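Local coordinates for Rv3651-like N-terminal domain-containing protein (Mycobacterium tuberculosis, PDB 4Q6U), which is of unknown function but, being built of three sensor-type domains, one GAF-like and two PAS-like, probably takes part in signal sensing or regulation, at residues B[308-320]-B[329-341]. Residues are numbered along the deposited sequence; the frame is centred on the assembly and turned at random.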
ATOM      1  N   ASP B 308     -28.169   8.832  28.588  1.00 56.51           N
ATOM      2  CA  ASP B 308     -27.812   7.422  28.536  1.00 54.94           C
ATOM      3  C   ASP B 308     -27.602   6.957  27.094  1.00 64.03           C
ATOM      4  O   ASP B 308     -26.610   6.297  26.773  1.00 50.01           O
ATOM      5  CB  ASP B 308     -28.891   6.572  29.217  1.00 57.70           C
ATOM      6  CG  ASP B 308     -28.830   6.652  30.735  1.00 62.26           C
ATOM      7  OD1 ASP B 308     -27.760   7.009  31.267  1.00 65.56           O
ATOM      8  OD2 ASP B 308     -29.850   6.353  31.394  1.00 62.59           O
ATOM      9  N   TRP B 309     -28.533   7.320  26.220  1.00 53.86           N
ATOM     10  CA  TRP B 309     -28.518   6.796  24.865  1.00 58.73           C
ATOM     11  C   TRP B 309     -28.659   7.884  23.810  1.00 59.86           C
ATOM     12  O   TRP B 309     -29.391   8.858  23.993  1.00 56.93           O
ATOM     13  CB  TRP B 309     -29.624   5.749  24.702  1.00 62.99           C
ATOM     14  CG  TRP B 309     -29.462   4.594  25.645  1.00 56.01           C
ATOM     15  CD1 TRP B 309     -30.270   4.271  26.700  1.00 63.08           C
ATOM     16  CD2 TRP B 309     -28.408   3.624  25.635  1.00 51.86           C
ATOM     17  NE1 TRP B 309     -29.790   3.151  27.336  1.00 56.45           N
ATOM     18  CE2 TRP B 309     -28.647   2.736  26.705  1.00 62.45           C
ATOM     19  CE3 TRP B 309     -27.288   3.418  24.824  1.00 59.24           C
ATOM     20  CZ2 TRP B 309     -27.809   1.658  26.983  1.00 56.88           C
ATOM     21  CZ3 TRP B 309     -26.456   2.347  25.099  1.00 58.98           C
ATOM     22  CH2 TRP B 309     -26.720   1.484  26.170  1.00 59.65           C
ATOM     23  N   VAL B 310     -27.940   7.700  22.707  1.00 49.57           N
ATOM     24  CA  VAL B 310     -27.977   8.616  21.577  1.00 51.87           C
ATOM     25  C   VAL B 310     -28.158   7.815  20.293  1.00 48.36           C
ATOM     26  O   VAL B 310     -27.366   6.921  20.012  1.00 49.32           O
ATOM     27  CB  VAL B 310     -26.682   9.466  21.498  1.00 59.21           C
ATOM     28  CG1 VAL B 310     -26.581  10.177  20.167  1.00 56.45           C
ATOM     29  CG2 VAL B 310     -26.645  10.468  22.648  1.00 59.64           C
ATOM     30  N   PRO B 311     -29.221   8.110  19.527  1.00 50.24           N
ATOM     31  CA  PRO B 311     -29.432   7.422  18.248  1.00 49.67           C
ATOM     32  C   PRO B 311     -28.394   7.828  17.211  1.00 47.21           C
ATOM     33  O   PRO B 311     -28.167   9.012  17.004  1.00 47.62           O
ATOM     34  CB  PRO B 311     -30.841   7.871  17.826  1.00 52.67           C
ATOM     35  CG  PRO B 311     -31.083   9.140  18.581  1.00 66.08           C
ATOM     36  CD  PRO B 311     -30.351   8.988  19.883  1.00 53.35           C
ATOM     37  N   VAL B 312     -27.758   6.846  16.588  1.00 45.30           N
ATOM     38  CA  VAL B 312     -26.722   7.108  15.589  1.00 43.03           C
ATOM     39  C   VAL B 312     -26.999   6.251  14.377  1.00 47.15           C
ATOM     40  O   VAL B 312     -27.247   5.052  14.514  1.00 46.09           O
ATOM     41  CB  VAL B 312     -25.299   6.792  16.099  1.00 40.38           C
ATOM     42  CG1 VAL B 312     -24.265   6.883  14.941  1.00 38.21           C
ATOM     43  CG2 VAL B 312     -24.915   7.699  17.274  1.00 40.38           C
ATOM     44  N   HIS B 313     -26.957   6.856  13.194  1.00 43.78           N
ATOM     45  CA  HIS B 313     -27.172   6.102  11.970  1.00 42.97           C
ATOM     46  C   HIS B 313     -25.868   5.423  11.554  1.00 40.95           C
ATOM     47  O   HIS B 313     -24.839   6.076  11.357  1.00 38.67           O
ATOM     48  CB  HIS B 313     -27.692   7.000  10.850  1.00 44.20           C
ATOM     49  CG  HIS B 313     -27.996   6.255   9.586  1.00 47.31           C
ATOM     50  ND1 HIS B 313     -27.023   5.916   8.671  1.00 42.86           N
ATOM     51  CD2 HIS B 313     -29.161   5.770   9.099  1.00 46.84           C
ATOM     52  CE1 HIS B 313     -27.580   5.263   7.666  1.00 43.98           C
ATOM     53  NE2 HIS B 313     -28.875   5.159   7.901  1.00 49.47           N
ATOM     54  N   VAL B 314     -25.937   4.104  11.415  1.00 40.46           N
ATOM     55  CA  VAL B 314     -24.766   3.272  11.190  1.00 45.26           C
ATOM     56  C   VAL B 314     -24.867   2.529   9.861  1.00 50.65           C
ATOM     57  O   VAL B 314     -25.889   1.905   9.574  1.00 53.51           O
ATOM     58  CB  VAL B 314     -24.609   2.261  12.329  1.00 47.82           C
ATOM     59  CG1 VAL B 314     -23.523   1.280  12.022  1.00 46.46           C
ATOM     60  CG2 VAL B 314     -24.334   2.983  13.648  1.00 42.65           C
ATOM     61  N   THR B 315     -23.812   2.608   9.050  1.00 39.86           N
ATOM     62  CA  THR B 315     -23.737   1.862   7.791  1.00 48.19           C
ATOM     63  C   THR B 315     -22.482   0.981   7.804  1.00 47.67           C
ATOM     64  O   THR B 315     -21.375   1.462   8.047  1.00 43.47           O
ATOM     65  CB  THR B 315     -23.731   2.804   6.579  1.00 47.33           C
ATOM     66  OG1 THR B 315     -24.962   3.535   6.545  1.00 48.91           O
ATOM     67  CG2 THR B 315     -23.567   2.020   5.272  1.00 52.46           C
ATOM     68  N   VAL B 316     -22.667  -0.315   7.562  1.00 41.28           N
ATOM     69  CA  VAL B 316     -21.634  -1.304   7.859  1.00 34.93           C
ATOM     70  C   VAL B 316     -21.258  -2.149   6.657  1.00 42.57           C
ATOM     71  O   VAL B 316     -22.132  -2.694   5.982  1.00 43.33           O
ATOM     72  CB  VAL B 316     -22.084  -2.257   8.982  1.00 43.82           C
ATOM     73  CG1 VAL B 316     -20.891  -2.983   9.575  1.00 47.25           C
ATOM     74  CG2 VAL B 316     -22.804  -1.495  10.056  1.00 53.58           C
ATOM     75  N   ASN B 317     -19.956  -2.247   6.394  1.00 40.43           N
ATOM     76  CA  ASN B 317     -19.432  -3.149   5.371  1.00 41.49           C
ATOM     77  C   ASN B 317     -18.441  -4.112   6.006  1.00 40.46           C
ATOM     78  O   ASN B 317     -17.780  -3.766   6.973  1.00 38.24           O
ATOM     79  CB  ASN B 317     -18.759  -2.370   4.234  1.00 36.00           C
ATOM     80  CG  ASN B 317     -19.758  -1.632   3.351  1.00 38.49           C
ATOM     81  OD1 ASN B 317     -20.159  -2.128   2.301  1.00 41.90           O
ATOM     82  ND2 ASN B 317     -20.159  -0.441   3.776  1.00 41.58           N
ATOM     83  N   ARG B 318     -18.346  -5.323   5.470  1.00 38.66           N
ATOM     84  CA  ARG B 318     -17.362  -6.277   5.965  1.00 38.86           C
ATOM     85  C   ARG B 318     -16.043  -6.111   5.218  1.00 37.44           C
ATOM     86  O   ARG B 318     -16.024  -6.146   3.995  1.00 33.07           O
ATOM     87  CB  ARG B 318     -17.870  -7.705   5.809  1.00 45.39           C
ATOM     88  CG  ARG B 318     -16.959  -8.746   6.420  1.00 50.66           C
ATOM     89  CD  ARG B 318     -17.575 -10.137   6.352  1.00 58.23           C
ATOM     90  NE  ARG B 318     -17.513 -10.701   5.007  1.00 63.03           N
ATOM     91  CZ  ARG B 318     -18.080 -11.851   4.656  1.00 69.13           C
ATOM     92  NH1 ARG B 318     -18.759 -12.557   5.550  1.00 73.07           N
ATOM     93  NH2 ARG B 318     -17.970 -12.295   3.413  1.00 69.56           N
ATOM     94  N   ILE B 319     -14.957  -5.920   5.958  1.00 38.94           N
ATOM     95  CA  ILE B 319     -13.624  -5.831   5.374  1.00 39.76           C
ATOM     96  C   ILE B 319     -12.821  -7.090   5.686  1.00 37.15           C
ATOM     97  O   ILE B 319     -12.739  -7.507   6.833  1.00 35.22           O
ATOM     98  CB  ILE B 319     -12.844  -4.611   5.902  1.00 38.14           C
ATOM     99  CG1 ILE B 319     -13.689  -3.338   5.833  1.00 31.13           C
ATOM    100  CG2 ILE B 319     -11.536  -4.444   5.150  1.00 37.21           C
ATOM    101  CD1 ILE B 319     -14.318  -3.076   4.469  1.00 28.45           C
ATOM    102  N   GLU B 320     -12.215  -7.687   4.669  1.00 34.44           N
ATOM    103  CA  GLU B 320     -11.382  -8.866   4.885  1.00 38.55           C
ATOM    104  C   GLU B 320      -9.920  -8.473   5.055  1.00 39.82           C
ATOM    105  O   GLU B 320      -9.270  -8.028   4.105  1.00 42.19           O
ATOM    106  CB  GLU B 320     -11.534  -9.854   3.723  1.00 47.10           C
ATOM    107  CG  GLU B 320     -10.860 -11.197   3.955  1.00 47.23           C
ATOM    108  CD  GLU B 320     -11.041 -12.155   2.785  1.00 56.17           C
ATOM    109  OE1 GLU B 320     -11.947 -11.927   1.955  1.00 55.49           O
ATOM    110  OE2 GLU B 320     -10.273 -13.136   2.693  1.00 59.10           O
ATOM    111  N   LEU B 329     -16.293  -2.155   8.601  1.00 29.88           N
ATOM    112  CA  LEU B 329     -16.144  -0.756   8.255  1.00 28.83           C
ATOM    113  C   LEU B 329     -17.471  -0.088   8.555  1.00 38.54           C
ATOM    114  O   LEU B 329     -18.483  -0.392   7.921  1.00 34.27           O
ATOM    115  CB  LEU B 329     -15.768  -0.561   6.788  1.00 27.93           C
ATOM    116  CG  LEU B 329     -15.898   0.892   6.330  1.00 34.78           C
ATOM    117  CD1 LEU B 329     -14.876   1.754   7.048  1.00 32.97           C
ATOM    118  CD2 LEU B 329     -15.772   1.024   4.822  1.00 40.11           C
ATOM    119  N   VAL B 330     -17.469   0.808   9.528  1.00 29.02           N
ATOM    120  CA  VAL B 330     -18.698   1.452   9.944  1.00 34.14           C
ATOM    121  C   VAL B 330     -18.678   2.935   9.610  1.00 34.65           C
ATOM    122  O   VAL B 330     -17.691   3.610   9.872  1.00 36.48           O
ATOM    123  CB  VAL B 330     -18.925   1.267  11.466  1.00 38.20           C
ATOM    124  CG1 VAL B 330     -20.112   2.057  11.907  1.00 49.91           C
ATOM    125  CG2 VAL B 330     -19.119  -0.207  11.794  1.00 36.33           C
ATOM    126  N   ALA B 331     -19.764   3.430   9.018  1.00 34.71           N
ATOM    127  CA  ALA B 331     -19.926   4.858   8.766  1.00 31.84           C
ATOM    128  C   ALA B 331     -20.965   5.435   9.722  1.00 36.35           C
ATOM    129  O   ALA B 331     -22.122   5.043   9.694  1.00 36.36           O
ATOM    130  CB  ALA B 331     -20.328   5.112   7.323  1.00 31.91           C
ATOM    131  N   LEU B 332     -20.544   6.374  10.558  1.00 34.17           N
ATOM    132  CA  LEU B 332     -21.410   6.919  11.599  1.00 36.52           C
ATOM    133  C   LEU B 332     -21.853   8.336  11.330  1.00 34.15           C
ATOM    134  O   LEU B 332     -21.034   9.207  11.064  1.00 39.52           O
ATOM    135  CB  LEU B 332     -20.692   6.899  12.937  1.00 32.56           C
ATOM    136  CG  LEU B 332     -20.110   5.560  13.344  1.00 35.94           C
ATOM    137  CD1 LEU B 332     -19.150   5.793  14.481  1.00 43.68           C
ATOM    138  CD2 LEU B 332     -21.252   4.712  13.801  1.00 45.56           C
ATOM    139  N   ARG B 333     -23.148   8.577  11.469  1.00 36.43           N
ATOM    140  CA  ARG B 333     -23.672   9.925  11.366  1.00 43.55           C
ATOM    141  C   ARG B 333     -24.978  10.073  12.150  1.00 43.89           C
ATOM    142  O   ARG B 333     -25.597   9.088  12.545  1.00 46.48           O
ATOM    143  CB  ARG B 333     -23.889  10.303   9.893  1.00 39.79           C
ATOM    144  CG  ARG B 333     -24.996   9.514   9.186  1.00 48.44           C
ATOM    145  CD  ARG B 333     -25.344  10.122   7.807  1.00 47.25           C
ATOM    146  NE  ARG B 333     -26.226   9.268   7.001  1.00 43.42           N
ATOM    147  CZ  ARG B 333     -27.508   9.047   7.269  1.00 51.20           C
ATOM    148  NH1 ARG B 333     -28.077   9.607   8.331  1.00 52.17           N
ATOM    149  NH2 ARG B 333     -28.230   8.260   6.480  1.00 52.42           N
ATOM    150  N   LEU B 334     -25.393  11.312  12.373  1.00 46.72           N
ATOM    151  CA  LEU B 334     -26.685  11.573  12.996  1.00 46.69           C
ATOM    152  C   LEU B 334     -27.831  11.095  12.098  1.00 56.26           C
ATOM    153  O   LEU B 334     -27.786  11.282  10.882  1.00 58.07           O
ATOM    154  CB  LEU B 334     -26.824  13.064  13.298  1.00 49.31           C
ATOM    155  CG  LEU B 334     -25.798  13.583  14.309  1.00 53.15           C
ATOM    156  CD1 LEU B 334     -25.948  15.080  14.526  1.00 57.98           C
ATOM    157  CD2 LEU B 334     -25.952  12.835  15.621  1.00 53.33           C
ATOM    158  N   PRO B 335     -28.860  10.463  12.689  1.00 55.32           N
ATOM    159  CA  PRO B 335     -30.007  10.026  11.886  1.00 55.03           C
ATOM    160  C   PRO B 335     -30.983  11.171  11.647  1.00 55.93           C
ATOM    161  O   PRO B 335     -31.101  12.042  12.507  1.00 57.50           O
ATOM    162  CB  PRO B 335     -30.642   8.934  12.747  1.00 51.12           C
ATOM    163  CG  PRO B 335     -30.330   9.358  14.153  1.00 50.98           C
ATOM    164  CD  PRO B 335     -29.012  10.109  14.112  1.00 52.17           C
ATOM    165  N   THR B 336     -31.646  11.174  10.492  1.00 57.02           N
ATOM    166  CA  THR B 336     -32.672  12.174  10.189  1.00 59.58           C
ATOM    167  C   THR B 336     -33.941  11.906  10.981  1.00 68.95           C
ATOM    168  O   THR B 336     -34.109  10.822  11.544  1.00 72.63           O
ATOM    169  CB  THR B 336     -33.031  12.192   8.692  1.00 63.07           C
ATOM    170  OG1 THR B 336     -33.503  10.896   8.301  1.00 58.44           O
ATOM    171  CG2 THR B 336     -31.824  12.567   7.850  1.00 56.02           C
ATOM    172  N   ASP B 337     -34.841  12.888  11.015  1.00 65.77           N
ATOM    173  CA  ASP B 337     -36.125  12.707  11.684  1.00 66.13           C
ATOM    174  C   ASP B 337     -36.836  11.507  11.068  1.00 72.91           C
ATOM    175  O   ASP B 337     -37.414  10.678  11.771  1.00 70.39           O
ATOM    176  CB  ASP B 337     -36.985  13.967  11.572  1.00 69.44           C
ATOM    177  N   GLU B 338     -36.753  11.414   9.745  1.00 75.16           N
ATOM    178  CA  GLU B 338     -37.319  10.298   9.006  1.00 74.68           C
ATOM    179  C   GLU B 338     -36.716   8.963   9.451  1.00 71.46           C
ATOM    180  O   GLU B 338     -37.446   8.007   9.722  1.00 69.88           O
ATOM    181  CB  GLU B 338     -37.110  10.502   7.502  1.00 75.51           C
ATOM    182  N   GLU B 339     -35.389   8.910   9.541  1.00 67.34           N
ATOM    183  CA  GLU B 339     -34.699   7.676   9.904  1.00 65.65           C
ATOM    184  C   GLU B 339     -35.070   7.209  11.307  1.00 69.80           C
ATOM    185  O   GLU B 339     -35.165   6.007  11.561  1.00 70.20           O
ATOM    186  CB  GLU B 339     -33.181   7.854   9.790  1.00 62.87           C
ATOM    187  CG  GLU B 339     -32.614   7.417   8.437  1.00 67.99           C
ATOM    188  CD  GLU B 339     -31.317   8.116   8.079  1.00 73.09           C
ATOM    189  OE1 GLU B 339     -30.891   9.011   8.841  1.00 76.62           O
ATOM    190  OE2 GLU B 339     -30.725   7.770   7.032  1.00 67.33           O
ATOM    191  N   LEU B 340     -35.279   8.157  12.213  1.00 60.95           N
ATOM    192  CA  LEU B 340     -35.646   7.817  13.582  1.00 66.21           C
ATOM    193  C   LEU B 340     -37.009   7.134  13.602  1.00 73.47           C
ATOM    194  O   LEU B 340     -37.231   6.188  14.355  1.00 79.06           O
ATOM    195  CB  LEU B 340     -35.661   9.063  14.469  1.00 63.64           C
ATOM    196  CG  LEU B 340     -34.333   9.779  14.711  1.00 64.60           C
ATOM    197  CD1 LEU B 340     -34.607  11.195  15.186  1.00 68.29           C
ATOM    198  CD2 LEU B 340     -33.488   9.022  15.731  1.00 60.34           C
ATOM    199  N   ALA B 341     -37.913   7.617  12.758  1.00 78.63           N
ATOM    200  CA  ALA B 341     -39.260   7.066  12.685  1.00 80.10           C
ATOM    201  C   ALA B 341     -39.245   5.602  12.244  1.00 78.70           C
ATOM    202  O   ALA B 341     -39.868   4.753  12.877  1.00 86.66           O
ATOM    203  CB  ALA B 341     -40.113   7.895  11.750  1.00 81.93           C
TER
HETATM  204  O   HOH W   1     -24.338   5.835   8.226  1.00 40.12           O
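Thr315 and Ala331 exchange two backbone hydrogen bonds, and so do His313 with Arg333 and Asn317 with Leu329, making a regular antiparallel ladder at a strand angle of 164°. Between these rungs, the non-hydrogen-bonded pairs Val314–Leu332 and Val316–Val330 turn to the other face, where Val314 presents both methyls: CG1 meets Val330 CG1 at 3.5 Å and CG2 lies beside Leu332 CD2. Beyond the last rung, toward Glu320, the side chain of Ile319 crosses that of Leu329, CG1 resting against CB.

The polar pairing illustrates how one acid can lock a stack. The Arg333 guanidinium lies flat on the His313 ring, centres 3.7 Å apart and planes 8° from parallel, with NH2 over the ring. The imidazole reaches this place with CG anti to its backbone N (chi1 -177°). Glu339 grips the guanidinium end-on, NH1 to OE1 at 2.9 Å and NH2 to OE2 at 2.6 Å, which fixes its rotation; OE2 also approaches the ring obliquely, 3.3 Å from His313 CD2, and OE1 accepts from Thr336 N. Thr336, at the N-cap, accepts from Glu339 N through OG1, completing a capping box. On the ring edge, a water is hydrogen-bonded to His313 ND1 (2.7 Å) and Thr315 OG1 and donates to Ala331 O; Thr315 OG1 is also hydrogen-bonded to Ser297 OG on strand 296-303.

Apolar contacts join the helix end of the second segment to Pro311: Pro335 CG lies near Pro311 CB, and Leu340 CD2 reaches Pro311 CB at 3.6 Å.

Together these contacts form the 309-320/325-333 hairpin of the C-terminal PAS-like domain and tie helix 337-343 to its end. Strands 296-303 and 242-246 flank the hairpin in the five-stranded sheet, while Leu236 of the second subunit packs on Leu329.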